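Local coordinates for exocyst complex component EXO70 (Saccharomyces cerevisiae, PDB 2B1E), which forms part of the exocyst, the complex that tethers secretory vesicles to sites of exocytosis, and plays a role in assembling that complex, at residues T464-S475 with M529-Y537; Y347-Q355 with D374-R385. One frame throughout, in Å; residues are numbered along the deposited sequence.

Contact 1: residues T464-S475 with M529-Y537; sequences TANLMDSVFIDS and MYERFYSRY
The Phe533 ring carries Leu467 CD1 over the centre of one face, in a CH-pi contact 3.6 Å from the ring centroid. Tyr530 CD1 lies at the ring edge, in plane. The Arg536 guanidinium has Val471 CG1 over one face, 3.5 Å above its plane and offset toward the rim. Both methyls of Val471 are used: CG2 meets Phe533 CD1 obliquely at 3.7 Å and also nears the edge of the Tyr537 ring. Arg536 CG covers one face of that ring. The bend of Arg536 at chi3 (-74°) turns its flat end across Val471. Met529 CE reaches Met468 CB at 3.9 Å. Outside the pair, Phe490 of helix 483-504 also meets the Phe533 ring. Replacing Phe533 by an alanine would probably open a gap beneath Leu467 CD1 and leave Val471 CG2 without its closest aromatic partner. The one hydrogen bond across the pair runs from Tyr537 OH to Asp474 OD1 (3.2 Å), on the anti side of the carboxylate but 30° out of its plane. Helices 440-473 and 512-537, 29° from parallel here, are thus joined mainly by apolar contacts, with one polar link, at Asp474.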
loop_
_atom_site.group_PDB
_atom_site.type_symbol
_atom_site.label_atom_id
_atom_site.label_comp_id
_atom_site.label_asym_id
_atom_site.label_seq_id
_atom_site.Cartn_x
_atom_site.Cartn_y
_atom_site.Cartn_z
ATOM N N THR A 464 -44.747 24.036 8.099
ATOM C CA THR A 464 -45.957 23.238 7.948
ATOM C C THR A 464 -46.446 22.672 9.279
ATOM O O THR A 464 -47.651 22.513 9.479
ATOM C CB THR A 464 -45.755 22.094 6.920
ATOM O OG1 THR A 464 -44.650 21.273 7.313
ATOM C CG2 THR A 464 -45.473 22.680 5.535
ATOM N N ALA A 465 -45.518 22.369 10.187
ATOM C CA ALA A 465 -45.905 21.850 11.497
ATOM C C ALA A 465 -46.646 22.951 12.262
ATOM O O ALA A 465 -47.669 22.696 12.912
ATOM C CB ALA A 465 -44.667 21.397 12.289
ATOM N N ASN A 466 -46.141 24.177 12.173
ATOM C CA ASN A 466 -46.777 25.295 12.863
ATOM C C ASN A 466 -48.196 25.501 12.354
ATOM O O ASN A 466 -49.118 25.715 13.141
ATOM C CB ASN A 466 -45.981 26.589 12.669
ATOM C CG ASN A 466 -44.646 26.568 13.382
ATOM O OD1 ASN A 466 -44.473 25.877 14.392
ATOM N ND2 ASN A 466 -43.692 27.339 12.871
ATOM N N LEU A 467 -48.363 25.430 11.037
ATOM C CA LEU A 467 -49.666 25.605 10.409
ATOM C C LEU A 467 -50.619 24.493 10.837
ATOM O O LEU A 467 -51.770 24.751 11.181
ATOM C CB LEU A 467 -49.523 25.595 8.884
ATOM C CG LEU A 467 -50.797 25.863 8.072
ATOM C CD1 LEU A 467 -51.325 27.253 8.408
ATOM C CD2 LEU A 467 -50.497 25.753 6.577
ATOM N N MET A 468 -50.134 23.253 10.823
ATOM C CA MET A 468 -50.962 22.115 11.208
ATOM C C MET A 468 -51.416 22.251 12.664
ATOM O O MET A 468 -52.580 22.004 12.992
ATOM C CB MET A 468 -50.201 20.791 11.024
ATOM C CG MET A 468 -51.107 19.569 11.197
ATOM S SD MET A 468 -50.276 17.957 11.219
ATOM C CE MET A 468 -49.682 17.921 12.922
ATOM N N ASP A 469 -50.495 22.654 13.533
ATOM C CA ASP A 469 -50.819 22.835 14.942
ATOM C C ASP A 469 -51.879 23.921 15.158
ATOM O O ASP A 469 -52.748 23.779 16.014
ATOM C CB ASP A 469 -49.564 23.192 15.745
ATOM C CG ASP A 469 -48.687 21.989 16.043
ATOM O OD1 ASP A 469 -47.653 22.181 16.717
ATOM O OD2 ASP A 469 -49.018 20.859 15.614
ATOM N N SER A 470 -51.808 25.007 14.393
ATOM C CA SER A 470 -52.780 26.083 14.552
ATOM C C SER A 470 -54.180 25.589 14.184
ATOM O O SER A 470 -55.179 26.011 14.775
ATOM C CB SER A 470 -52.417 27.286 13.674
ATOM O OG SER A 470 -52.862 27.110 12.338
ATOM N N VAL A 471 -54.250 24.693 13.206
ATOM C CA VAL A 471 -55.532 24.153 12.785
ATOM C C VAL A 471 -56.088 23.187 13.842
ATOM O O VAL A 471 -57.252 23.283 14.230
ATOM C CB VAL A 471 -55.395 23.443 11.432
ATOM C CG1 VAL A 471 -56.743 22.888 10.984
ATOM C CG2 VAL A 471 -54.864 24.429 10.396
ATOM N N PHE A 472 -55.253 22.271 14.319
ATOM C CA PHE A 472 -55.691 21.311 15.327
ATOM C C PHE A 472 -56.220 22.012 16.577
ATOM O O PHE A 472 -57.320 21.723 17.046
ATOM C CB PHE A 472 -54.536 20.390 15.721
ATOM C CG PHE A 472 -54.353 19.214 14.810
ATOM C CD1 PHE A 472 -54.534 19.337 13.434
ATOM C CD2 PHE A 472 -53.950 17.986 15.325
ATOM C CE1 PHE A 472 -54.312 18.256 12.586
ATOM C CE2 PHE A 472 -53.724 16.898 14.482
ATOM C CZ PHE A 472 -53.906 17.037 13.109
ATOM N N ILE A 473 -55.437 22.949 17.095
ATOM C CA ILE A 473 -55.794 23.686 18.306
ATOM C C ILE A 473 -57.132 24.424 18.168
ATOM O O ILE A 473 -57.822 24.685 19.156
ATOM C CB ILE A 473 -54.678 24.706 18.671
ATOM C CG1 ILE A 473 -54.869 25.204 20.105
ATOM C CG2 ILE A 473 -54.694 25.883 17.701
ATOM C CD1 ILE A 473 -54.382 24.230 21.143
ATOM N N ASP A 474 -57.500 24.736 16.934
ATOM C CA ASP A 474 -58.732 25.457 16.656
ATOM C C ASP A 474 -59.847 24.570 16.093
ATOM O O ASP A 474 -60.853 25.071 15.598
ATOM C CB ASP A 474 -58.406 26.617 15.697
ATOM C CG ASP A 474 -59.641 27.366 15.221
ATOM O OD1 ASP A 474 -60.211 26.974 14.177
ATOM O OD2 ASP A 474 -60.038 28.344 15.895
ATOM N N SER A 475 -59.703 23.254 16.200
ATOM C CA SER A 475 -60.736 22.378 15.654
ATOM C C SER A 475 -61.248 21.270 16.580
ATOM O O SER A 475 -61.220 20.093 16.219
ATOM C CB SER A 475 -60.237 21.761 14.339
ATOM O OG SER A 475 -59.919 22.767 13.389
ATOM N N MET A 529 -50.567 20.325 2.235
ATOM C CA MET A 529 -51.104 20.944 3.440
ATOM C C MET A 529 -51.819 22.267 3.181
ATOM O O MET A 529 -52.899 22.504 3.718
ATOM C CB MET A 529 -50.005 21.179 4.481
ATOM C CG MET A 529 -50.568 21.658 5.810
ATOM S SD MET A 529 -49.340 21.849 7.093
ATOM C CE MET A 529 -48.955 20.061 7.429
ATOM N N TYR A 530 -51.220 23.139 2.377
ATOM C CA TYR A 530 -51.861 24.418 2.107
ATOM C C TYR A 530 -53.204 24.267 1.396
ATOM O O TYR A 530 -54.144 25.014 1.680
ATOM C CB TYR A 530 -50.948 25.347 1.291
ATOM C CG TYR A 530 -51.493 26.755 1.249
ATOM C CD1 TYR A 530 -51.488 27.556 2.393
ATOM C CD2 TYR A 530 -52.102 27.252 0.097
ATOM C CE1 TYR A 530 -52.086 28.816 2.395
ATOM C CE2 TYR A 530 -52.706 28.508 0.084
ATOM C CZ TYR A 530 -52.698 29.282 1.240
ATOM O OH TYR A 530 -53.341 30.491 1.259
ATOM N N GLU A 531 -53.300 23.321 0.464
ATOM C CA GLU A 531 -54.557 23.110 -0.234
ATOM C C GLU A 531 -55.651 22.707 0.752
ATOM O O GLU A 531 -56.787 23.164 0.647
ATOM C CB GLU A 531 -54.401 22.036 -1.318
ATOM C CG GLU A 531 -53.407 22.441 -2.397
ATOM C CD GLU A 531 -53.408 21.519 -3.592
ATOM O OE1 GLU A 531 -53.159 20.302 -3.413
ATOM O OE2 GLU A 531 -53.650 22.020 -4.714
ATOM N N ARG A 532 -55.304 21.854 1.710
ATOM C CA ARG A 532 -56.261 21.398 2.719
ATOM C C ARG A 532 -56.650 22.537 3.661
ATOM O O ARG A 532 -57.816 22.690 4.028
ATOM C CB ARG A 532 -55.656 20.240 3.518
ATOM C CG ARG A 532 -55.507 18.964 2.704
ATOM C CD ARG A 532 -54.530 17.984 3.322
ATOM N NE ARG A 532 -54.386 16.827 2.445
ATOM C CZ ARG A 532 -53.282 16.103 2.326
ATOM N NH1 ARG A 532 -52.204 16.400 3.036
ATOM N NH2 ARG A 532 -53.252 15.092 1.473
ATOM N N PHE A 533 -55.660 23.327 4.056
ATOM C CA PHE A 533 -55.870 24.467 4.949
ATOM C C PHE A 533 -56.754 25.518 4.266
ATOM O O PHE A 533 -57.724 26.022 4.852
ATOM C CB PHE A 533 -54.497 25.064 5.307
ATOM C CG PHE A 533 -54.559 26.364 6.056
ATOM C CD1 PHE A 533 -55.219 26.456 7.275
ATOM C CD2 PHE A 533 -53.904 27.492 5.561
ATOM C CE1 PHE A 533 -55.225 27.652 7.998
ATOM C CE2 PHE A 533 -53.904 28.686 6.274
ATOM C CZ PHE A 533 -54.566 28.766 7.492
ATOM N N TYR A 534 -56.409 25.847 3.026
ATOM C CA TYR A 534 -57.160 26.828 2.246
ATOM C C TYR A 534 -58.591 26.337 2.043
ATOM O O TYR A 534 -59.544 27.087 2.207
ATOM C CB TYR A 534 -56.483 27.033 0.886
ATOM C CG TYR A 534 -57.205 27.965 -0.070
ATOM C CD1 TYR A 534 -56.961 29.343 -0.063
ATOM C CD2 TYR A 534 -58.104 27.463 -1.007
ATOM C CE1 TYR A 534 -57.599 30.196 -0.983
ATOM C CE2 TYR A 534 -58.743 28.301 -1.922
ATOM C CZ TYR A 534 -58.486 29.659 -1.906
ATOM O OH TYR A 534 -59.111 30.471 -2.821
ATOM N N SER A 535 -58.740 25.068 1.688
ATOM C CA SER A 535 -60.069 24.511 1.460
ATOM C C SER A 535 -60.906 24.498 2.740
ATOM O O SER A 535 -62.115 24.702 2.712
ATOM C CB SER A 535 -59.945 23.091 0.914
ATOM O OG SER A 535 -61.223 22.516 0.705
ATOM N N ARG A 536 -60.249 24.274 3.867
ATOM C CA ARG A 536 -60.937 24.217 5.147
ATOM C C ARG A 536 -61.482 25.578 5.591
ATOM O O ARG A 536 -62.552 25.661 6.213
ATOM C CB ARG A 536 -59.977 23.664 6.211
ATOM C CG ARG A 536 -60.597 23.458 7.595
ATOM C CD ARG A 536 -59.566 22.995 8.641
ATOM N NE ARG A 536 -59.150 21.598 8.484
ATOM C CZ ARG A 536 -58.057 21.194 7.842
ATOM N NH1 ARG A 536 -57.233 22.076 7.278
ATOM N NH2 ARG A 536 -57.780 19.897 7.765
ATOM N N TYR A 537 -60.773 26.648 5.248
ATOM C CA TYR A 537 -61.183 27.979 5.687
ATOM C C TYR A 537 -61.556 29.039 4.652
ATOM O O TYR A 537 -61.989 30.127 5.029
ATOM C CB TYR A 537 -60.088 28.575 6.562
ATOM C CG TYR A 537 -59.803 27.810 7.827
ATOM C CD1 TYR A 537 -58.597 27.128 7.998
ATOM C CD2 TYR A 537 -60.714 27.821 8.885
ATOM C CE1 TYR A 537 -58.300 26.482 9.203
ATOM C CE2 TYR A 537 -60.431 27.182 10.076
ATOM C CZ TYR A 537 -59.228 26.520 10.238
ATOM O OH TYR A 537 -58.956 25.922 11.451
#

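Contact 2: residues Y347-Q355 with D374-R385; sequences YKEKEYTLQ and DCIDTLAVNLER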
loop_
_atom_site.group_PDB
_atom_site.type_symbol
_atom_site.label_atom_id
_atom_site.label_comp_id
_atom_site.label_asym_id
_atom_site.label_seq_id
_atom_site.Cartn_x
_atom_site.Cartn_y
_atom_site.Cartn_z
ATOM N N TYR A 347 -14.381 7.758 18.592
ATOM C CA TYR A 347 -15.258 8.180 17.509
ATOM C C TYR A 347 -16.710 7.958 17.918
ATOM O O TYR A 347 -16.994 7.125 18.779
ATOM C CB TYR A 347 -14.934 7.388 16.237
ATOM C CG TYR A 347 -15.200 5.901 16.344
ATOM C CD1 TYR A 347 -16.480 5.383 16.129
ATOM C CD2 TYR A 347 -14.176 5.010 16.672
ATOM C CE1 TYR A 347 -16.734 4.018 16.238
ATOM C CE2 TYR A 347 -14.419 3.641 16.786
ATOM C CZ TYR A 347 -15.701 3.153 16.567
ATOM O OH TYR A 347 -15.948 1.803 16.676
ATOM N N LYS A 348 -17.623 8.703 17.303
ATOM C CA LYS A 348 -19.044 8.585 17.621
ATOM C C LYS A 348 -19.852 8.064 16.433
ATOM O O LYS A 348 -19.872 8.673 15.359
ATOM C CB LYS A 348 -19.581 9.940 18.082
ATOM C CG LYS A 348 -18.893 10.466 19.338
ATOM C CD LYS A 348 -19.458 11.809 19.769
ATOM C CE LYS A 348 -18.815 12.295 21.068
ATOM N NZ LYS A 348 -19.100 11.398 22.227
ATOM N N GLU A 349 -20.518 6.933 16.647
ATOM C CA GLU A 349 -21.327 6.271 15.623
ATOM C C GLU A 349 -22.252 7.173 14.816
ATOM O O GLU A 349 -22.246 7.131 13.584
ATOM C CB GLU A 349 -22.162 5.155 16.257
ATOM C CG GLU A 349 -21.339 4.006 16.810
ATOM C CD GLU A 349 -22.175 3.008 17.588
ATOM O OE1 GLU A 349 -21.612 1.983 18.028
ATOM O OE2 GLU A 349 -23.389 3.250 17.765
ATOM N N LYS A 350 -23.049 7.984 15.504
ATOM C CA LYS A 350 -23.992 8.857 14.818
ATOM C C LYS A 350 -23.324 9.718 13.759
ATOM O O LYS A 350 -23.987 10.184 12.836
ATOM C CB LYS A 350 -24.737 9.755 15.812
ATOM C CG LYS A 350 -24.021 11.045 16.192
ATOM C CD LYS A 350 -25.028 12.080 16.707
ATOM C CE LYS A 350 -24.375 13.433 16.980
ATOM N NZ LYS A 350 -25.383 14.495 17.298
ATOM N N GLU A 351 -22.014 9.919 13.895
ATOM C CA GLU A 351 -21.248 10.731 12.951
ATOM C C GLU A 351 -20.781 9.994 11.697
ATOM O O GLU A 351 -20.038 10.553 10.883
ATOM C CB GLU A 351 -20.033 11.342 13.647
ATOM C CG GLU A 351 -20.352 12.579 14.459
ATOM C CD GLU A 351 -19.120 13.199 15.089
ATOM O OE1 GLU A 351 -18.069 13.272 14.416
ATOM O OE2 GLU A 351 -19.208 13.628 16.256
ATOM N N TYR A 352 -21.196 8.741 11.542
ATOM C CA TYR A 352 -20.805 7.973 10.365
ATOM C C TYR A 352 -22.036 7.378 9.712
ATOM O O TYR A 352 -23.080 7.255 10.346
ATOM C CB TYR A 352 -19.816 6.865 10.735
ATOM C CG TYR A 352 -18.542 7.390 11.350
ATOM C CD1 TYR A 352 -18.476 7.686 12.709
ATOM C CD2 TYR A 352 -17.414 7.636 10.567
ATOM C CE1 TYR A 352 -17.326 8.216 13.273
ATOM C CE2 TYR A 352 -16.256 8.167 11.122
ATOM C CZ TYR A 352 -16.222 8.454 12.478
ATOM O OH TYR A 352 -15.086 8.985 13.040
ATOM N N THR A 353 -21.921 7.021 8.438
ATOM C CA THR A 353 -23.058 6.460 7.732
ATOM C C THR A 353 -22.992 4.942 7.613
ATOM O O THR A 353 -23.729 4.339 6.833
ATOM C CB THR A 353 -23.197 7.088 6.333
ATOM O OG1 THR A 353 -21.933 7.063 5.664
ATOM C CG2 THR A 353 -23.680 8.523 6.450
ATOM N N LEU A 354 -22.109 4.327 8.395
ATOM C CA LEU A 354 -21.974 2.871 8.387
ATOM C C LEU A 354 -23.185 2.248 9.077
ATOM O O LEU A 354 -23.463 2.560 10.233
ATOM C CB LEU A 354 -20.711 2.443 9.138
ATOM C CG LEU A 354 -20.606 0.928 9.350
ATOM C CD1 LEU A 354 -20.449 0.246 7.997
ATOM C CD2 LEU A 354 -19.431 0.600 10.253
ATOM N N GLN A 355 -23.903 1.376 8.371
ATOM C CA GLN A 355 -25.073 0.716 8.946
ATOM C C GLN A 355 -24.890 -0.800 9.009
ATOM O O GLN A 355 -24.362 -1.419 8.080
ATOM C CB GLN A 355 -26.335 1.044 8.136
ATOM C CG GLN A 355 -26.603 2.525 7.978
ATOM C CD GLN A 355 -28.046 2.831 7.618
ATOM O OE1 GLN A 355 -28.591 2.288 6.656
ATOM N NE2 GLN A 355 -28.671 3.711 8.393
ATOM N N ASP A 374 -15.443 6.399 5.241
ATOM C CA ASP A 374 -15.165 7.002 6.541
ATOM C C ASP A 374 -14.518 8.372 6.348
ATOM O O ASP A 374 -14.807 9.312 7.091
ATOM C CB ASP A 374 -14.241 6.106 7.370
ATOM C CG ASP A 374 -14.983 4.963 8.036
ATOM O OD1 ASP A 374 -16.225 4.904 7.919
ATOM O OD2 ASP A 374 -14.321 4.124 8.685
ATOM N N CYS A 375 -13.655 8.479 5.341
ATOM C CA CYS A 375 -12.979 9.735 5.035
ATOM C C CYS A 375 -13.974 10.816 4.619
ATOM O O CYS A 375 -13.882 11.965 5.063
ATOM C CB CYS A 375 -11.951 9.532 3.913
ATOM S SG CYS A 375 -10.371 8.789 4.438
ATOM N N ILE A 376 -14.920 10.453 3.756
ATOM C CA ILE A 376 -15.919 11.405 3.292
ATOM C C ILE A 376 -16.854 11.782 4.438
ATOM O O ILE A 376 -17.273 12.933 4.540
ATOM C CB ILE A 376 -16.702 10.835 2.092
ATOM C CG1 ILE A 376 -15.731 10.618 0.925
ATOM C CG2 ILE A 376 -17.800 11.800 1.664
ATOM C CD1 ILE A 376 -16.310 9.801 -0.216
ATOM N N ASP A 377 -17.166 10.824 5.309
ATOM C CA ASP A 377 -18.015 11.111 6.465
ATOM C C ASP A 377 -17.305 12.118 7.371
ATOM O O ASP A 377 -17.916 13.065 7.883
ATOM C CB ASP A 377 -18.277 9.848 7.293
ATOM C CG ASP A 377 -19.431 9.014 6.765
ATOM O OD1 ASP A 377 -20.149 9.468 5.849
ATOM O OD2 ASP A 377 -19.620 7.894 7.288
ATOM N N THR A 378 -16.012 11.892 7.582
ATOM C CA THR A 378 -15.216 12.754 8.446
ATOM C C THR A 378 -15.149 14.169 7.894
ATOM O O THR A 378 -15.220 15.137 8.646
ATOM C CB THR A 378 -13.787 12.184 8.622
ATOM O OG1 THR A 378 -13.882 10.845 9.125
ATOM C CG2 THR A 378 -12.980 13.039 9.603
ATOM N N LEU A 379 -15.008 14.289 6.582
ATOM C CA LEU A 379 -14.958 15.601 5.944
ATOM C C LEU A 379 -16.274 16.360 6.147
ATOM O O LEU A 379 -16.285 17.522 6.569
ATOM C CB LEU A 379 -14.692 15.448 4.443
ATOM C CG LEU A 379 -14.803 16.735 3.622
ATOM C CD1 LEU A 379 -13.711 17.738 4.040
ATOM C CD2 LEU A 379 -14.682 16.391 2.153
ATOM N N ALA A 380 -17.386 15.701 5.837
ATOM C CA ALA A 380 -18.695 16.322 5.970
ATOM C C ALA A 380 -19.010 16.764 7.397
ATOM O O ALA A 380 -19.368 17.921 7.621
ATOM C CB ALA A 380 -19.787 15.369 5.458
ATOM N N VAL A 381 -18.874 15.855 8.362
ATOM C CA VAL A 381 -19.183 16.182 9.753
ATOM C C VAL A 381 -18.263 17.263 10.328
ATOM O O VAL A 381 -18.718 18.151 11.044
ATOM C CB VAL A 381 -19.131 14.917 10.660
ATOM C CG1 VAL A 381 -17.707 14.417 10.790
ATOM C CG2 VAL A 381 -19.712 15.232 12.031
ATOM N N ASN A 382 -16.971 17.198 10.024
ATOM C CA ASN A 382 -16.042 18.210 10.527
ATOM C C ASN A 382 -16.294 19.576 9.892
ATOM O O ASN A 382 -16.150 20.608 10.549
ATOM C CB ASN A 382 -14.608 17.751 10.317
ATOM C CG ASN A 382 -14.152 16.832 11.425
ATOM O OD1 ASN A 382 -13.688 17.296 12.468
ATOM N ND2 ASN A 382 -14.313 15.525 11.225
ATOM N N LEU A 383 -16.677 19.594 8.620
ATOM C CA LEU A 383 -17.009 20.866 8.000
ATOM C C LEU A 383 -18.281 21.371 8.684
ATOM O O LEU A 383 -18.452 22.573 8.876
ATOM C CB LEU A 383 -17.276 20.712 6.505
ATOM C CG LEU A 383 -16.059 20.632 5.587
ATOM C CD1 LEU A 383 -16.515 20.404 4.160
ATOM C CD2 LEU A 383 -15.238 21.917 5.704
ATOM N N GLU A 384 -19.176 20.453 9.047
ATOM C CA GLU A 384 -20.420 20.843 9.715
ATOM C C GLU A 384 -20.124 21.401 11.101
ATOM O O GLU A 384 -20.672 22.438 11.499
ATOM C CB GLU A 384 -21.387 19.661 9.880
ATOM C CG GLU A 384 -22.811 20.154 10.132
ATOM C CD GLU A 384 -23.719 19.155 10.832
ATOM O OE1 GLU A 384 -23.657 17.937 10.534
ATOM O OE2 GLU A 384 -24.513 19.607 11.679
ATOM N N ARG A 385 -19.283 20.690 11.846
ATOM C CA ARG A 385 -18.902 21.117 13.186
ATOM C C ARG A 385 -18.326 22.532 13.143
ATOM O O ARG A 385 -18.710 23.394 13.932
ATOM C CB ARG A 385 -17.870 20.151 13.783
ATOM C CG ARG A 385 -17.307 20.610 15.123
ATOM C CD ARG A 385 -16.425 19.555 15.774
ATOM N NE ARG A 385 -17.192 18.406 16.255
ATOM C CZ ARG A 385 -17.430 17.300 15.552
ATOM N NH1 ARG A 385 -16.959 17.173 14.317
ATOM N NH2 ARG A 385 -18.144 16.317 16.084
HETATM O O HOH W 1 -13.254 10.575 11.761
#
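Asp377 OD2 is gripped by Thr353 N at 2.7 Å, with an N-H...O angle of 161°. The amide comes from above the carboxylate plane, 42° out of it. Thr353 OG1 also lies close, 2.9 Å from Asp377 OD2 and 3.0 Å from Asp377 OD1. Thr353 OG1 is placed there by chi1 of 49°, which puts it between the backbone N and the carbonyl carbon. Arg444 of helix 440-473 adds a salt bridge to Asp377 OD2 and a hydrogen bond to Thr353 OG1. The Tyr352 and Thr378 side chains lie side by side, pointing the same way. One water spans their oxygens, 2.7 Å from Tyr352 OH and donating to Thr378 OG1. Further along the helix, Glu351 OE2 meets Arg385 NH2 in a salt bridge of 2.9 Å. The hydrogen bond within it is weak, being far from straight. Glu351 also lays CG against Val381 CG2 (3.7 Å), crossing it at about a right angle. The loop before helix 364-391 is therefore fastened to that helix chiefly by polar groups. The donors around Asp377 would be expected to favour its charged form and offset its burial.

The contacts hold different elements, but helix 440-473 touches both: its far part is a segment of contact 1, and Arg444 near its start bonds to Asp377 and Thr353 of contact 2. Both belong to the C-terminal region of Exo70, their centres 38 Å apart and their nearest atoms about 20 Å apart. The centre of contact 1 is far out, about 60 Å from the centre of the chain; that of contact 2 is about 24 Å from it. Both are partly buried. Contact 1 joins two helices, largely through aliphatic and aromatic groups. Contact 2 sets a loop on a helix, where a salt bridge and the amide and hydroxyl of Thr353 on a carboxylate carry most of the contact, with one water bridging alongside.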